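PDB 3BZW: putative lipase from Bacteroides thetaiotaomicron VPI-5482, which probably acts as a lipase or lysophospholipase of the GDSL (SGNH hydrolase) family, its natural substrate not being established. Local coordinates for residues Glu113-Val118 against Thr130-Thr135; Gly108-Glu113 against Lys203-Ile208; Ile20-Gln25 against Gln258-Pro263; Asp90-Phe95 against Lys161-Leu166. All blocks are in the same frame, centred on the assembly; numbering follows the deposited sequence.

Contact 1 (Glu113-Val118 against Thr130-Thr135); sequences EQEEQV and TRKKRT
Gln117 sets CG anti to its own carbonyl carbon (chi1 -67°), and a further bend at chi2 (-59°) swings CD round toward Thr130 on the neighbouring strand. From there NE2 donates to Thr130 OG1 at 2.7 Å, with the hydroxyl oxygen in the plane of the amide. Threonine suits the place twice over: beta-branched and at home in a strand, it offers the hydroxyl to Gln117 and turns its methyl CG2 to Glu115 OE1, 3.4 Å away. Glu115 is bent at chi2 as well, and OE2 comes to 3.7 Å from Lys132 CE. The two segments belong to a long beta hairpin, strands 111-122 and 127-136, which projects as a two-stranded antiparallel arm from the globular SGNH hydrolase domain. Between these segments the hydrogen-bonded pairs are Gln114 with Lys133 and Glu116 with Arg131; Lys133 N reaches Gln114 O at 3.0 Å, and Arg131 N reaches Glu116 O at 2.9 Å. Glu113, Glu115 and Gln117 share one face with Thr130, Lys132 and Arg134. There the extended Glu113 lays OE1 against Lys132 CD at 3.1 Å, while Lys132 NZ stays beyond salt-bridge distance. On the face of Glu116, its CG packs on Lys133 CB at 3.7 Å, the methylenes of both giving a polar arm some apolar contact. Three of the polar tips find partners on a second subunit: Glu113 OE1 bonds Tyr194, Lys133 NZ bonds Ser186 and Arg134 forms a salt bridge with Asp196, all of that neighbour. Val118 CG1 meets Arg131 CG at 4.0 Å, the two side chains crossing at about a right angle.

Contact 2 (Gly108-Glu113 against Lys203-Ile208); sequences GEWFTE and KEAGNI
Trp110 faces Glu204, Ala205 and Ile208 from the loop that leads out of the SGNH hydrolase domain into hairpin strand 111-122; its partners lie on helix 195-210. The bond from CA to CB already points at the helix, and chi1 of -67° puts CG anti to the carbonyl carbon, beside the backbone N, where it lies 3.8 Å from Ile208 CD1. That methyl sits over the face of the indole: it is 3.4 Å from the centroid of the five-membered ring and 14° off the normal, a CH-pi contact. Its nearest ring atom is CE2, at 3.3 Å. At the edge, NE1 makes a weak hydrogen bond with Glu204 OE1 at 3.5 Å, the carboxylate plane turned 67° from that of the ring. Farther out, CZ2 passes Glu204 CB, and CH2 at the tip meets Ala205 CB at 4.3 Å, where a small residue lets the indole come close to the helix. Helix 143-157 adds Ile147, which touches both Trp110 and Ala205. An alanine in place of Trp110 would probably leave the Ile208 methyl without the ring beneath it and open a gap between loop and helix. Ile208 has a second branch for the next residue: its CG2 lies 4.1 Å from Phe111 CZ.

Contact 3 (Ile20-Gln25 against Gln258-Pro263); sequences IQHPWQ and QLLALP
A type I beta turn, His22 to Gln25, precedes the first strand of the central sheet, and its Pro23 and Trp24 pack on the chain leaving the last helix, 245-258. Trp24 carries the contact. Its NE1 donates to Leu262 O at 2.8 Å, the oxygen lying 22° out of the indole plane and the bond bent to 139°. Leu259 comes over one face of the ring: CB stands 3.9 Å from the centroid of the five-membered ring, and CD2 reaches CZ2 at 3.5 Å. Chi1 of Leu259 (-71°) puts CG anti to the carbonyl carbon, and both methyls beyond it meet the indole. Tryptophan fits because it combines a broad apolar face for leucine with an N-H for a buried carbonyl. An alanine here would probably leave Leu262 O without its indole donor and open a gap beside Leu259. Pro23, whose ring suits the turn, brings CG to 3.4 Å from Leu262 O and CD to 3.9 Å from Leu260 CD2, those side chains crossing at about a right angle. Within 258-263, Leu262 N bonds Leu259 O at 3.0 Å. Leu260 also packs on Leu260 of a second subunit, placing the contact near an interface. The arrangement, with the lead-in to the first strand packed on the exit from the C-terminal helix, fits the alpha/beta fold of SGNH hydrolases.

Contact 4 (Asp90-Phe95 against Lys161-Leu166); sequences DAILVF and KQIVLL
Leu93 and Val164 lie side by side and point the same way, as do Val94 and Leu165, for they belong to neighbouring parallel strands, 91-95 and 162-166, in the central sheet of the SGNH hydrolase fold. The short strand axes diverge by only 18°. On one face Leu93 CD2 touches Val164 CB at 3.7 Å; on the other Leu165 CD2 meets Val94 CB at 3.6 Å. Leu165 CG is anti to the carbonyl carbon (chi1 -54°), and its CD2 lies beside both Val94 CB and CG2. Phe95 and Leu166 instead cross at about a right angle, ring atom CD2 coming to 3.8 Å from Leu166 CB. Branched aliphatics suit a buried sheet, since their bulk fills the space between strand and helix: Leu93 and Leu166 both touch Leu255 of helix 245-258. Beneath the side chains the backbones are knit by parallel-sheet bonds, among them Val164 N to Ile92 O and Leu166 N to Val94 O, each 2.8 Å. Where the two strands begin, Asp90 OD2 takes the amide of Lys28 and Lys161 NZ bonds Val89 O. Their charged ends also share a water, which donates to Asp90 OD1 at 2.6 Å and accepts from Lys161 NZ at 3.0 Å.

Contact 4 lies nearest the chain's centre, about 9 Å from it, and contact 3 adjoins it, centres about 13 Å apart: Pro263 O probably bonds Gln162 NE2 at 2.8 Å, and Trp24 CZ3 packs on Ala91 CB at 3.5 Å. Contacts 1 and 2 share Glu113; Thr135 N probably bonds Thr112 O at 2.9 Å where arm meets domain. From centre to centre, contact 2 is about 19 Å and contact 1 about 32 Å from contact 4. In SGNH hydrolases the active site lies at the carboxyl ends of the sheet strands, so the C-terminal end of strand 91-95 probably borders it. The sulfate about 5 Å from the Glu204 side chain probably comes from the crystallisation liquor.

Contact 1 (Glu113-Val118 against Thr130-Thr135)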
loop_
_atom_site.group_PDB
_atom_site.type_symbol
_atom_site.label_atom_id
_atom_site.label_comp_id
_atom_site.label_asym_id
_atom_site.label_seq_id
_atom_site.Cartn_x
_atom_site.Cartn_y
_atom_site.Cartn_z
ATOM N N GLU A 113 20.733 18.614 11.164
ATOM C CA GLU A 113 21.186 17.568 12.082
ATOM C C GLU A 113 22.648 17.219 11.871
ATOM O O GLU A 113 23.182 17.382 10.779
ATOM C CB GLU A 113 20.375 16.282 11.892
ATOM C CG GLU A 113 18.870 16.421 11.990
ATOM C CD GLU A 113 18.159 15.152 11.541
ATOM O OE1 GLU A 113 17.948 14.239 12.374
ATOM O OE2 GLU A 113 17.828 15.063 10.340
ATOM N N GLN A 114 23.284 16.724 12.927
ATOM C CA GLN A 114 24.677 16.303 12.859
ATOM C C GLN A 114 25.022 15.453 14.074
ATOM O O GLN A 114 24.431 15.611 15.146
ATOM C CB GLN A 114 25.615 17.516 12.773
ATOM C CG GLN A 114 25.611 18.428 13.982
ATOM C CD GLN A 114 26.570 19.597 13.820
ATOM O OE1 GLN A 114 27.778 19.410 13.672
ATOM N NE2 GLN A 114 26.032 20.812 13.842
ATOM N N GLU A 115 25.962 14.530 13.896
ATOM C CA GLU A 115 26.383 13.668 14.992
ATOM C C GLU A 115 27.107 14.534 16.011
ATOM O O GLU A 115 27.919 15.379 15.647
ATOM C CB GLU A 115 27.329 12.575 14.487
ATOM C CG GLU A 115 26.707 11.576 13.525
ATOM C CD GLU A 115 25.506 10.864 14.113
ATOM O OE1 GLU A 115 25.540 10.519 15.313
ATOM O OE2 GLU A 115 24.527 10.637 13.370
ATOM N N GLU A 116 26.805 14.324 17.286
ATOM C CA GLU A 116 27.428 15.092 18.356
ATOM C C GLU A 116 27.822 14.177 19.507
ATOM O O GLU A 116 27.273 13.086 19.664
ATOM C CB GLU A 116 26.460 16.149 18.895
ATOM C CG GLU A 116 26.136 17.301 17.955
ATOM C CD GLU A 116 27.333 18.190 17.681
ATOM O OE1 GLU A 116 28.146 18.397 18.607
ATOM O OE2 GLU A 116 27.451 18.695 16.544
ATOM N N GLN A 117 28.786 14.629 20.300
ATOM C CA GLN A 117 29.230 13.885 21.468
ATOM C C GLN A 117 28.451 14.481 22.626
ATOM O O GLN A 117 28.361 15.704 22.745
ATOM C CB GLN A 117 30.730 14.085 21.700
ATOM C CG GLN A 117 31.597 13.472 20.626
ATOM C CD GLN A 117 31.376 11.983 20.509
ATOM O OE1 GLN A 117 31.715 11.221 21.415
ATOM N NE2 GLN A 117 30.793 11.558 19.396
ATOM N N VAL A 118 27.881 13.627 23.469
ATOM C CA VAL A 118 27.105 14.102 24.608
ATOM C C VAL A 118 27.195 13.130 25.781
ATOM O O VAL A 118 27.297 11.919 25.589
ATOM C CB VAL A 118 25.606 14.290 24.218
ATOM C CG1 VAL A 118 24.962 12.939 23.919
ATOM C CG2 VAL A 118 24.856 15.008 25.333
ATOM N N THR A 130 27.980 9.074 21.169
ATOM C CA THR A 130 27.636 9.726 19.914
ATOM C C THR A 130 26.138 9.643 19.645
ATOM O O THR A 130 25.572 8.556 19.574
ATOM C CB THR A 130 28.376 9.078 18.733
ATOM O OG1 THR A 130 29.789 9.115 18.977
ATOM C CG2 THR A 130 28.066 9.824 17.442
ATOM N N ARG A 131 25.504 10.801 19.493
ATOM C CA ARG A 131 24.070 10.858 19.231
ATOM C C ARG A 131 23.759 11.941 18.210
ATOM O O ARG A 131 24.366 13.013 18.225
ATOM C CB ARG A 131 23.305 11.159 20.525
ATOM C CG ARG A 131 23.439 10.107 21.612
ATOM C CD ARG A 131 22.552 8.899 21.344
ATOM N NE ARG A 131 22.626 7.925 22.430
ATOM C CZ ARG A 131 23.596 7.027 22.581
ATOM N NH1 ARG A 131 24.593 6.959 21.709
ATOM N NH2 ARG A 131 23.572 6.199 23.616
ATOM N N LYS A 132 22.818 11.662 17.313
ATOM C CA LYS A 132 22.439 12.656 16.322
ATOM C C LYS A 132 21.692 13.757 17.068
ATOM O O LYS A 132 20.793 13.473 17.862
ATOM C CB LYS A 132 21.534 12.033 15.254
ATOM C CG LYS A 132 21.122 13.008 14.157
ATOM C CD LYS A 132 20.236 12.349 13.106
ATOM C CE LYS A 132 20.983 11.270 12.336
ATOM N NZ LYS A 132 20.151 10.719 11.227
ATOM N N LYS A 133 22.078 15.007 16.831
ATOM C CA LYS A 133 21.444 16.147 17.485
ATOM C C LYS A 133 20.839 17.054 16.425
ATOM O O LYS A 133 21.447 17.282 15.375
ATOM C CB LYS A 133 22.471 16.944 18.295
ATOM C CG LYS A 133 21.867 18.034 19.180
ATOM C CD LYS A 133 22.941 18.960 19.743
ATOM C CE LYS A 133 22.414 19.804 20.909
ATOM N NZ LYS A 133 21.251 20.655 20.536
ATOM N N ARG A 134 19.642 17.565 16.693
ATOM C CA ARG A 134 18.977 18.453 15.749
ATOM C C ARG A 134 18.936 19.879 16.287
ATOM O O ARG A 134 18.859 20.101 17.500
ATOM C CB ARG A 134 17.554 17.959 15.460
ATOM C CG ARG A 134 16.623 17.982 16.661
ATOM C CD ARG A 134 15.301 17.304 16.330
ATOM N NE ARG A 134 14.469 17.126 17.517
ATOM C CZ ARG A 134 13.339 16.425 17.537
ATOM N NH1 ARG A 134 12.904 15.836 16.430
ATOM N NH2 ARG A 134 12.647 16.305 18.666
ATOM N N THR A 135 18.998 20.839 15.372
ATOM C CA THR A 135 18.973 22.255 15.713
ATOM C C THR A 135 17.948 22.942 14.819
ATOM O O THR A 135 18.005 22.826 13.602
ATOM C CB THR A 135 20.351 22.903 15.474
ATOM O OG1 THR A 135 21.336 22.238 16.272
ATOM C CG2 THR A 135 20.321 24.384 15.844
#

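Contact 2 (Gly108-Glu113 against Lys203-Ile208)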
loop_
_atom_site.group_PDB
_atom_site.type_symbol
_atom_site.label_atom_id
_atom_site.label_comp_id
_atom_site.label_asym_id
_atom_site.label_seq_id
_atom_site.Cartn_x
_atom_site.Cartn_y
_atom_site.Cartn_z
ATOM N N GLY A 108 10.910 25.178 3.112
ATOM C CA GLY A 108 12.152 24.964 3.835
ATOM C C GLY A 108 12.231 23.696 4.665
ATOM O O GLY A 108 11.610 22.683 4.339
ATOM N N GLU A 109 12.994 23.768 5.754
ATOM C CA GLU A 109 13.203 22.632 6.644
ATOM C C GLU A 109 13.066 23.057 8.107
ATOM O O GLU A 109 13.375 24.192 8.458
ATOM C CB GLU A 109 14.606 22.054 6.427
ATOM C CG GLU A 109 14.956 21.712 4.983
ATOM C CD GLU A 109 14.264 20.457 4.479
ATOM O OE1 GLU A 109 13.642 19.738 5.294
ATOM O OE2 GLU A 109 14.359 20.184 3.261
ATOM N N TRP A 110 12.630 22.133 8.957
ATOM C CA TRP A 110 12.459 22.424 10.381
ATOM C C TRP A 110 13.776 22.477 11.157
ATOM O O TRP A 110 13.992 23.378 11.970
ATOM C CB TRP A 110 11.566 21.368 11.046
ATOM C CG TRP A 110 10.131 21.356 10.597
ATOM C CD1 TRP A 110 9.494 20.360 9.911
ATOM C CD2 TRP A 110 9.138 22.354 10.870
ATOM N NE1 TRP A 110 8.164 20.674 9.745
ATOM C CE2 TRP A 110 7.919 21.891 10.322
ATOM C CE3 TRP A 110 9.158 23.594 11.526
ATOM C CZ2 TRP A 110 6.729 22.625 10.412
ATOM C CZ3 TRP A 110 7.973 24.325 11.615
ATOM C CH2 TRP A 110 6.775 23.835 11.060
ATOM N N PHE A 111 14.643 21.499 10.909
ATOM C CA PHE A 111 15.923 21.389 11.609
ATOM C C PHE A 111 17.086 21.065 10.681
ATOM O O PHE A 111 16.910 20.785 9.495
ATOM C CB PHE A 111 15.890 20.220 12.605
ATOM C CG PHE A 111 14.835 20.313 13.667
ATOM C CD1 PHE A 111 15.121 20.894 14.898
ATOM C CD2 PHE A 111 13.578 19.752 13.466
ATOM C CE1 PHE A 111 14.176 20.908 15.918
ATOM C CE2 PHE A 111 12.620 19.759 14.478
ATOM C CZ PHE A 111 12.920 20.337 15.709
ATOM N N THR A 112 18.280 21.090 11.267
ATOM C CA THR A 112 19.506 20.669 10.597
ATOM C C THR A 112 19.961 19.603 11.602
ATOM O O THR A 112 19.585 19.669 12.777
ATOM C CB THR A 112 20.572 21.785 10.506
ATOM O OG1 THR A 112 20.888 22.260 11.819
ATOM C CG2 THR A 112 20.070 22.939 9.637
ATOM N N GLU A 113 20.733 18.614 11.164
ATOM C CA GLU A 113 21.186 17.568 12.082
ATOM C C GLU A 113 22.648 17.219 11.871
ATOM O O GLU A 113 23.182 17.382 10.779
ATOM C CB GLU A 113 20.375 16.282 11.892
ATOM C CG GLU A 113 18.870 16.421 11.990
ATOM C CD GLU A 113 18.159 15.152 11.541
ATOM O OE1 GLU A 113 17.948 14.239 12.374
ATOM O OE2 GLU A 113 17.828 15.063 10.340
ATOM N N LYS A 203 -0.024 22.870 11.412
ATOM C CA LYS A 203 -0.529 21.727 12.173
ATOM C C LYS A 203 0.624 20.935 12.786
ATOM O O LYS A 203 0.555 20.515 13.943
ATOM C CB LYS A 203 -1.361 20.806 11.276
ATOM C CG LYS A 203 -2.600 21.472 10.696
ATOM C CD LYS A 203 -3.468 20.497 9.910
ATOM C CE LYS A 203 -4.096 19.454 10.822
ATOM N NZ LYS A 203 -5.097 18.622 10.104
ATOM N N GLU A 204 1.681 20.734 12.005
ATOM C CA GLU A 204 2.853 19.990 12.467
ATOM C C GLU A 204 3.590 20.695 13.599
ATOM O O GLU A 204 4.203 20.048 14.452
ATOM C CB GLU A 204 3.812 19.763 11.301
ATOM C CG GLU A 204 3.330 18.710 10.323
ATOM C CD GLU A 204 3.927 18.877 8.944
ATOM O OE1 GLU A 204 5.082 19.339 8.846
ATOM O OE2 GLU A 204 3.242 18.534 7.958
ATOM N N ALA A 205 3.539 22.022 13.601
ATOM C CA ALA A 205 4.215 22.799 14.636
ATOM C C ALA A 205 3.676 22.483 16.030
ATOM O O ALA A 205 4.376 22.665 17.024
ATOM C CB ALA A 205 4.084 24.295 14.343
ATOM N N GLY A 206 2.435 22.010 16.101
ATOM C CA GLY A 206 1.845 21.676 17.386
ATOM C C GLY A 206 2.726 20.744 18.205
ATOM O O GLY A 206 3.016 21.025 19.369
ATOM N N ASN A 207 3.148 19.633 17.606
ATOM C CA ASN A 207 4.009 18.670 18.294
ATOM C C ASN A 207 5.469 19.100 18.277
ATOM O O ASN A 207 6.197 18.888 19.246
ATOM C CB ASN A 207 3.888 17.282 17.655
ATOM C CG ASN A 207 2.589 16.590 18.005
ATOM O OD1 ASN A 207 1.898 16.069 17.131
ATOM N ND2 ASN A 207 2.256 16.567 19.292
ATOM N N ILE A 208 5.904 19.695 17.174
ATOM C CA ILE A 208 7.288 20.134 17.072
ATOM C C ILE A 208 7.642 21.148 18.159
ATOM O O ILE A 208 8.713 21.063 18.771
ATOM C CB ILE A 208 7.576 20.770 15.697
ATOM C CG1 ILE A 208 7.457 19.708 14.600
ATOM C CG2 ILE A 208 8.975 21.394 15.694
ATOM C CD1 ILE A 208 7.539 20.263 13.190
#

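Contact 3 (Ile20-Gln25 against Gln258-Pro263)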
loop_
_atom_site.group_PDB
_atom_site.type_symbol
_atom_site.label_atom_id
_atom_site.label_comp_id
_atom_site.label_asym_id
_atom_site.label_seq_id
_atom_site.Cartn_x
_atom_site.Cartn_y
_atom_site.Cartn_z
ATOM N N ILE A 20 -20.626 24.600 33.713
ATOM C CA ILE A 20 -19.293 25.026 33.309
ATOM C C ILE A 20 -19.353 26.374 32.604
ATOM O O ILE A 20 -20.228 26.614 31.774
ATOM C CB ILE A 20 -18.644 24.007 32.353
ATOM C CG1 ILE A 20 -19.545 23.795 31.135
ATOM C CG2 ILE A 20 -18.395 22.695 33.079
ATOM C CD1 ILE A 20 -18.948 22.894 30.076
ATOM N N GLN A 21 -18.423 27.256 32.943
ATOM C CA GLN A 21 -18.367 28.575 32.329
ATOM C C GLN A 21 -17.284 28.574 31.261
ATOM O O GLN A 21 -16.242 27.936 31.429
ATOM C CB GLN A 21 -18.053 29.638 33.383
ATOM C CG GLN A 21 -19.097 29.751 34.483
ATOM C CD GLN A 21 -18.794 30.877 35.454
ATOM O OE1 GLN A 21 -17.765 30.870 36.134
ATOM N NE2 GLN A 21 -19.691 31.858 35.519
ATOM N N HIS A 22 -17.520 29.281 30.162
ATOM C CA HIS A 22 -16.530 29.328 29.096
ATOM C C HIS A 22 -15.229 29.909 29.647
ATOM O O HIS A 22 -15.214 31.016 30.179
ATOM C CB HIS A 22 -17.029 30.179 27.925
ATOM C CG HIS A 22 -16.181 30.051 26.700
ATOM N ND1 HIS A 22 -16.675 29.599 25.495
ATOM C CD2 HIS A 22 -14.856 30.253 26.512
ATOM C CE1 HIS A 22 -15.689 29.526 24.619
ATOM N NE2 HIS A 22 -14.574 29.916 25.211
ATOM N N PRO A 23 -14.118 29.161 29.525
ATOM C CA PRO A 23 -12.799 29.586 30.011
ATOM C C PRO A 23 -12.226 30.881 29.436
ATOM O O PRO A 23 -11.279 31.441 29.993
ATOM C CB PRO A 23 -11.911 28.375 29.715
ATOM C CG PRO A 23 -12.585 27.730 28.537
ATOM C CD PRO A 23 -14.042 27.827 28.904
ATOM N N TRP A 24 -12.786 31.359 28.327
ATOM C CA TRP A 24 -12.297 32.589 27.709
ATOM C C TRP A 24 -13.181 33.788 28.052
ATOM O O TRP A 24 -12.870 34.925 27.701
ATOM C CB TRP A 24 -12.199 32.415 26.183
ATOM C CG TRP A 24 -11.152 31.409 25.774
ATOM C CD1 TRP A 24 -11.132 30.081 26.078
ATOM C CD2 TRP A 24 -9.941 31.671 25.050
ATOM N NE1 TRP A 24 -9.983 29.497 25.597
ATOM C CE2 TRP A 24 -9.235 30.451 24.961
ATOM C CE3 TRP A 24 -9.384 32.819 24.470
ATOM C CZ2 TRP A 24 -7.996 30.346 24.317
ATOM C CZ3 TRP A 24 -8.149 32.713 23.827
ATOM C CH2 TRP A 24 -7.471 31.485 23.759
ATOM N N GLN A 25 -14.278 33.525 28.752
ATOM C CA GLN A 25 -15.214 34.567 29.154
ATOM C C GLN A 25 -14.521 35.697 29.913
ATOM O O GLN A 25 -13.830 35.450 30.898
ATOM C CB GLN A 25 -16.310 33.962 30.036
ATOM C CG GLN A 25 -17.231 34.976 30.699
ATOM C CD GLN A 25 -18.149 35.665 29.716
ATOM O OE1 GLN A 25 -18.933 35.015 29.025
ATOM N NE2 GLN A 25 -18.063 36.990 29.652
ATOM N N GLN A 258 -14.639 25.933 19.734
ATOM C CA GLN A 258 -13.362 25.235 19.612
ATOM C C GLN A 258 -12.451 25.614 20.784
ATOM O O GLN A 258 -11.655 24.799 21.252
ATOM C CB GLN A 258 -12.679 25.605 18.292
ATOM C CG GLN A 258 -13.321 25.000 17.053
ATOM C CD GLN A 258 -12.996 23.525 16.882
ATOM O OE1 GLN A 258 -11.830 23.148 16.748
ATOM N NE2 GLN A 258 -14.025 22.684 16.880
ATOM N N LEU A 259 -12.572 26.855 21.251
ATOM C CA LEU A 259 -11.760 27.349 22.363
ATOM C C LEU A 259 -12.232 26.836 23.721
ATOM O O LEU A 259 -11.548 27.001 24.735
ATOM C CB LEU A 259 -11.762 28.880 22.371
ATOM C CG LEU A 259 -10.972 29.572 21.255
ATOM C CD1 LEU A 259 -11.136 31.077 21.370
ATOM C CD2 LEU A 259 -9.504 29.191 21.355
ATOM N N LEU A 260 -13.409 26.223 23.733
ATOM C CA LEU A 260 -13.985 25.675 24.956
ATOM C C LEU A 260 -13.072 24.587 25.519
ATOM O O LEU A 260 -13.091 24.297 26.715
ATOM C CB LEU A 260 -15.358 25.071 24.648
ATOM C CG LEU A 260 -16.544 25.419 25.545
ATOM C CD1 LEU A 260 -17.745 24.593 25.109
ATOM C CD2 LEU A 260 -16.205 25.136 27.002
ATOM N N ALA A 261 -12.265 23.997 24.643
ATOM C CA ALA A 261 -11.356 22.919 25.025
ATOM C C ALA A 261 -10.029 23.380 25.618
ATOM O O ALA A 261 -9.233 22.555 26.070
ATOM C CB ALA A 261 -11.091 22.023 23.818
ATOM N N LEU A 262 -9.792 24.688 25.630
ATOM C CA LEU A 262 -8.537 25.225 26.153
ATOM C C LEU A 262 -8.742 26.249 27.261
ATOM O O LEU A 262 -9.523 27.191 27.114
ATOM C CB LEU A 262 -7.738 25.870 25.016
ATOM C CG LEU A 262 -7.351 24.947 23.856
ATOM C CD1 LEU A 262 -6.867 25.764 22.660
ATOM C CD2 LEU A 262 -6.273 23.988 24.331
ATOM N N PRO A 263 -8.030 26.084 28.388
ATOM C CA PRO A 263 -8.169 27.029 29.496
ATOM C C PRO A 263 -7.385 28.305 29.204
ATOM O O PRO A 263 -6.534 28.333 28.314
ATOM C CB PRO A 263 -7.569 26.264 30.668
ATOM C CG PRO A 263 -6.424 25.548 30.012
ATOM C CD PRO A 263 -7.073 25.013 28.733
#

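Contact 4 (Asp90-Phe95 against Lys161-Leu166)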
loop_
_atom_site.group_PDB
_atom_site.type_symbol
_atom_site.label_atom_id
_atom_site.label_comp_id
_atom_site.label_asym_id
_atom_site.label_seq_id
_atom_site.Cartn_x
_atom_site.Cartn_y
_atom_site.Cartn_z
ATOM N N ASP A 90 -4.192 37.948 28.424
ATOM C CA ASP A 90 -4.379 36.630 29.032
ATOM C C ASP A 90 -4.077 35.492 28.068
ATOM O O ASP A 90 -3.571 34.447 28.467
ATOM C CB ASP A 90 -5.820 36.463 29.526
ATOM C CG ASP A 90 -6.181 37.449 30.605
ATOM O OD1 ASP A 90 -5.404 37.567 31.576
ATOM O OD2 ASP A 90 -7.242 38.097 30.485
ATOM N N ALA A 91 -4.411 35.687 26.799
ATOM C CA ALA A 91 -4.174 34.658 25.791
ATOM C C ALA A 91 -3.836 35.295 24.451
ATOM O O ALA A 91 -4.050 36.490 24.247
ATOM C CB ALA A 91 -5.402 33.762 25.660
ATOM N N ILE A 92 -3.317 34.483 23.539
ATOM C CA ILE A 92 -2.916 34.964 22.225
ATOM C C ILE A 92 -3.299 34.003 21.111
ATOM O O ILE A 92 -3.057 32.799 21.205
ATOM C CB ILE A 92 -1.387 35.161 22.166
ATOM C CG1 ILE A 92 -0.958 36.142 23.254
ATOM C CG2 ILE A 92 -0.965 35.664 20.783
ATOM C CD1 ILE A 92 0.528 36.328 23.341
ATOM N N LEU A 93 -3.909 34.543 20.063
ATOM C CA LEU A 93 -4.286 33.751 18.902
ATOM C C LEU A 93 -3.438 34.214 17.722
ATOM O O LEU A 93 -3.287 35.418 17.488
ATOM C CB LEU A 93 -5.768 33.932 18.559
ATOM C CG LEU A 93 -6.820 33.464 19.565
ATOM C CD1 LEU A 93 -8.199 33.592 18.931
ATOM C CD2 LEU A 93 -6.563 32.019 19.968
ATOM N N VAL A 94 -2.875 33.257 16.992
ATOM C CA VAL A 94 -2.048 33.563 15.832
ATOM C C VAL A 94 -2.728 32.939 14.615
ATOM O O VAL A 94 -2.796 31.720 14.488
ATOM C CB VAL A 94 -0.631 32.981 15.992
ATOM C CG1 VAL A 94 0.253 33.444 14.842
ATOM C CG2 VAL A 94 -0.040 33.414 17.336
ATOM N N PHE A 95 -3.227 33.798 13.732
ATOM C CA PHE A 95 -3.956 33.399 12.527
ATOM C C PHE A 95 -3.141 33.967 11.363
ATOM O O PHE A 95 -3.419 35.062 10.884
ATOM C CB PHE A 95 -5.345 34.045 12.606
ATOM C CG PHE A 95 -6.327 33.557 11.582
ATOM C CD1 PHE A 95 -7.539 34.225 11.410
ATOM C CD2 PHE A 95 -6.068 32.434 10.808
ATOM C CE1 PHE A 95 -8.474 33.780 10.482
ATOM C CE2 PHE A 95 -7.003 31.980 9.874
ATOM C CZ PHE A 95 -8.203 32.655 9.713
ATOM N N LYS A 161 1.422 32.061 29.232
ATOM C CA LYS A 161 0.115 32.328 28.649
ATOM C C LYS A 161 -0.374 31.230 27.716
ATOM O O LYS A 161 0.400 30.390 27.249
ATOM C CB LYS A 161 0.151 33.641 27.862
ATOM C CG LYS A 161 0.669 34.847 28.633
ATOM C CD LYS A 161 -0.229 35.213 29.808
ATOM C CE LYS A 161 0.268 36.497 30.469
ATOM N NZ LYS A 161 -0.589 36.937 31.598
ATOM N N GLN A 162 -1.675 31.255 27.454
ATOM C CA GLN A 162 -2.304 30.313 26.541
ATOM C C GLN A 162 -2.111 30.906 25.144
ATOM O O GLN A 162 -2.663 31.964 24.837
ATOM C CB GLN A 162 -3.797 30.200 26.853
ATOM C CG GLN A 162 -4.567 29.254 25.941
ATOM C CD GLN A 162 -4.020 27.842 25.985
ATOM O OE1 GLN A 162 -3.054 27.515 25.292
ATOM N NE2 GLN A 162 -4.623 27.002 26.812
ATOM N N ILE A 163 -1.310 30.246 24.310
ATOM C CA ILE A 163 -1.060 30.722 22.949
ATOM C C ILE A 163 -1.542 29.653 21.971
ATOM O O ILE A 163 -1.110 28.500 22.037
ATOM C CB ILE A 163 0.442 30.987 22.712
ATOM C CG1 ILE A 163 0.996 31.890 23.820
ATOM C CG2 ILE A 163 0.642 31.651 21.357
ATOM C CD1 ILE A 163 2.507 32.083 23.753
ATOM N N VAL A 164 -2.427 30.038 21.057
ATOM C CA VAL A 164 -2.994 29.082 20.111
ATOM C C VAL A 164 -2.800 29.497 18.655
ATOM O O VAL A 164 -2.929 30.674 18.316
ATOM C CB VAL A 164 -4.504 28.915 20.377
ATOM C CG1 VAL A 164 -5.047 27.716 19.607
ATOM C CG2 VAL A 164 -4.752 28.771 21.873
ATOM N N LEU A 165 -2.493 28.522 17.801
ATOM C CA LEU A 165 -2.299 28.788 16.379
ATOM C C LEU A 165 -3.539 28.368 15.596
ATOM O O LEU A 165 -4.153 27.347 15.899
ATOM C CB LEU A 165 -1.105 28.001 15.836
ATOM C CG LEU A 165 0.239 28.146 16.546
ATOM C CD1 LEU A 165 1.299 27.379 15.766
ATOM C CD2 LEU A 165 0.605 29.618 16.653
ATOM N N LEU A 166 -3.896 29.158 14.589
ATOM C CA LEU A 166 -5.043 28.844 13.745
ATOM C C LEU A 166 -4.523 28.646 12.324
ATOM O O LEU A 166 -3.721 29.442 11.835
ATOM C CB LEU A 166 -6.057 29.994 13.751
ATOM C CG LEU A 166 -6.606 30.494 15.091
ATOM C CD1 LEU A 166 -7.639 31.587 14.829
ATOM C CD2 LEU A 166 -7.227 29.351 15.864
HETATM O O HOH W 1 -3.206 32.339 29.770
HETATM O O HOH W 2 -3.339 36.114 32.305
HETATM O O HOH W 3 -1.299 30.809 12.240
#